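Local coordinates for Bak protein (Grouper iridovirus, PDB 5VMN) that inhibits apoptosis as a viral Bcl-2 protein that exclusively sequesters Bim, probably to keep the infected host cell alive, at residues Leu66-Ile71 / Asn109-Asn114. Sequence-based numbering, arbitrary orientation.
Sequences LNWGRI and NWIASN. With EDO (1,2-ethanediol), chain K; NO3 (nitrate ion), chain D.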
loop_
_atom_site.group_PDB
_atom_site.type_symbol
_atom_site.label_atom_id
_atom_site.label_comp_id
_atom_site.label_asym_id
_atom_site.label_seq_id
_atom_site.Cartn_x
_atom_site.Cartn_y
_atom_site.Cartn_z
ATOM N N LEU A 66 -8.303 10.665 -5.130
ATOM C CA LEU A 66 -7.777 9.593 -4.304
ATOM C C LEU A 66 -8.858 9.219 -3.307
ATOM O O LEU A 66 -9.659 10.066 -2.901
ATOM C CB LEU A 66 -6.492 10.012 -3.581
ATOM C CG LEU A 66 -5.757 8.950 -2.759
ATOM C CD1 LEU A 66 -5.500 7.708 -3.574
ATOM C CD2 LEU A 66 -4.452 9.554 -2.224
ATOM N N ASN A 67 -8.883 7.951 -2.922
ATOM C CA ASN A 67 -9.775 7.513 -1.853
ATOM C C ASN A 67 -9.173 6.264 -1.244
ATOM O O ASN A 67 -8.193 5.716 -1.751
ATOM C CB ASN A 67 -11.207 7.293 -2.365
ATOM C CG ASN A 67 -11.293 6.230 -3.470
ATOM O OD1 ASN A 67 -10.871 5.099 -3.275
ATOM N ND2 ASN A 67 -11.887 6.586 -4.600
ATOM N N TRP A 68 -9.725 5.840 -0.106
ATOM C CA TRP A 68 -9.077 4.749 0.614
ATOM C C TRP A 68 -9.161 3.438 -0.155
ATOM O O TRP A 68 -8.270 2.595 -0.040
ATOM C CB TRP A 68 -9.687 4.576 2.015
ATOM C CG TRP A 68 -9.265 5.670 2.973
ATOM C CD1 TRP A 68 -10.052 6.633 3.562
ATOM C CD2 TRP A 68 -7.935 5.912 3.433
ATOM N NE1 TRP A 68 -9.274 7.444 4.360
ATOM C CE2 TRP A 68 -7.982 7.010 4.316
ATOM C CE3 TRP A 68 -6.717 5.286 3.212
ATOM C CZ2 TRP A 68 -6.849 7.511 4.934
ATOM C CZ3 TRP A 68 -5.597 5.775 3.848
ATOM C CH2 TRP A 68 -5.676 6.878 4.702
ATOM N N GLY A 69 -10.216 3.237 -0.940
ATOM C CA GLY A 69 -10.286 2.035 -1.747
ATOM C C GLY A 69 -9.146 1.946 -2.751
ATOM O O GLY A 69 -8.536 0.886 -2.936
ATOM N N ARG A 70 -8.833 3.056 -3.403
ATOM C CA ARG A 70 -7.695 3.063 -4.319
ATOM C C ARG A 70 -6.393 2.773 -3.588
ATOM O O ARG A 70 -5.523 2.064 -4.115
ATOM C CB ARG A 70 -7.614 4.406 -5.029
ATOM C CG ARG A 70 -8.747 4.655 -5.972
ATOM C CD ARG A 70 -8.479 5.876 -6.788
ATOM N NE ARG A 70 -9.621 6.280 -7.585
ATOM C CZ ARG A 70 -9.587 7.272 -8.468
ATOM N NH1 ARG A 70 -8.461 7.932 -8.679
ATOM N NH2 ARG A 70 -10.682 7.618 -9.121
ATOM N N ILE A 71 -6.235 3.297 -2.369
ATOM C CA ILE A 71 -5.034 3.004 -1.603
ATOM C C ILE A 71 -4.958 1.508 -1.301
ATOM O O ILE A 71 -3.890 0.892 -1.405
ATOM C CB ILE A 71 -5.004 3.864 -0.324
ATOM C CG1 ILE A 71 -4.644 5.293 -0.725
ATOM C CG2 ILE A 71 -4.037 3.295 0.689
ATOM C CD1 ILE A 71 -4.719 6.318 0.397
ATOM N N ASN A 109 -0.386 14.532 2.318
ATOM C CA ASN A 109 -1.373 15.536 2.700
ATOM C C ASN A 109 -2.791 14.989 2.593
ATOM O O ASN A 109 -3.658 15.333 3.408
ATOM C CB ASN A 109 -1.231 16.777 1.817
ATOM C CG ASN A 109 0.000 17.596 2.143
ATOM O OD1 ASN A 109 0.666 17.370 3.155
ATOM N ND2 ASN A 109 0.300 18.570 1.288
ATOM N N TRP A 110 -3.054 14.160 1.579
ATOM C CA TRP A 110 -4.386 13.582 1.428
ATOM C C TRP A 110 -4.691 12.658 2.603
ATOM O O TRP A 110 -5.770 12.730 3.205
ATOM C CB TRP A 110 -4.509 12.839 0.070
ATOM C CG TRP A 110 -5.924 12.337 -0.154
ATOM C CD1 TRP A 110 -6.936 12.973 -0.823
ATOM C CD2 TRP A 110 -6.481 11.133 0.355
ATOM N NE1 TRP A 110 -8.087 12.230 -0.762
ATOM C CE2 TRP A 110 -7.835 11.100 -0.035
ATOM C CE3 TRP A 110 -5.977 10.085 1.123
ATOM C CZ2 TRP A 110 -8.679 10.076 0.327
ATOM C CZ3 TRP A 110 -6.815 9.064 1.457
ATOM C CH2 TRP A 110 -8.151 9.065 1.058
ATOM N N ILE A 111 -3.742 11.793 2.960
ATOM C CA ILE A 111 -3.966 10.883 4.073
ATOM C C ILE A 111 -4.260 11.674 5.339
ATOM O O ILE A 111 -5.182 11.350 6.098
ATOM C CB ILE A 111 -2.756 9.949 4.245
ATOM C CG1 ILE A 111 -2.716 8.934 3.078
ATOM C CG2 ILE A 111 -2.815 9.228 5.575
ATOM C CD1 ILE A 111 -1.438 8.108 3.046
ATOM N N ALA A 112 -3.487 12.726 5.583
ATOM C CA ALA A 112 -3.669 13.496 6.814
ATOM C C ALA A 112 -4.978 14.272 6.826
ATOM O O ALA A 112 -5.511 14.565 7.903
ATOM C CB ALA A 112 -2.496 14.450 6.993
ATOM N N SER A 113 -5.496 14.644 5.664
ATOM C CA SER A 113 -6.739 15.403 5.614
ATOM C C SER A 113 -7.956 14.509 5.447
ATOM O O SER A 113 -9.077 15.014 5.420
ATOM C CB SER A 113 -6.685 16.436 4.471
ATOM O OG SER A 113 -6.760 15.804 3.220
ATOM N N ASN A 114 -7.765 13.196 5.305
ATOM C CA ASN A 114 -8.874 12.266 5.153
ATOM C C ASN A 114 -8.908 11.261 6.305
ATOM O O ASN A 114 -9.348 10.122 6.148
ATOM C CB ASN A 114 -8.801 11.583 3.787
ATOM C CG ASN A 114 -9.256 12.507 2.680
ATOM O OD1 ASN A 114 -10.420 12.501 2.287
ATOM N ND2 ASN A 114 -8.354 13.350 2.214
HETATM C C1 EDO K . -13.515 5.818 0.426
HETATM O O1 EDO K . -12.796 4.852 -0.395
HETATM C C2 EDO K . -12.643 6.682 1.348
HETATM O O2 EDO K . -11.901 7.775 0.729
HETATM N N NO3 D . -12.900 9.837 -5.703
HETATM O O1 NO3 D . -13.141 10.987 -6.178
HETATM O O2 NO3 D . -13.106 8.802 -6.396
HETATM O O3 NO3 D . -12.462 9.728 -4.522
#
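Two tryptophans meet edge to face here: W110 drives the far edge of its six-membered ring onto the face of W68, CZ3 of W110 3.7 Å from CE2 of W68 and the planes at 67°. In its ring plane, W68 NE1 donates to the backbone O of N114 (3.2 Å, N-H...O 154°). L66 packs over one face of W110, its CB 3.9 Å from the centroid of the five-membered ring in a CH-pi contact; on the opposite face ND2 of N114 stands above the ring toward its rim, held by its bond to O of W110 (2.8 Å). With CG anti to its backbone N (chi1 -175°), W110 reaches N67, CZ2 of W110 lying 3.5 Å from CA of N67. I71 CD1 presses on the same CZ3, while I111 CG2 touches W68 CH2 (3.8 Å). N67 N-caps helix 68-84, OD1 accepting from R70 N; ethanediol, probably from the crystallisation liquor, accepts from W68 N and G69 N. Within the Bcl-2 homology region, the contact joins that helix's N-terminal end and the residues leading into it to the C-terminal end of helix 105-113 and N114; W117 touches W68, I71 and I111, C120 touches W68, and F102 of helix 88-103 touches I71 and I111.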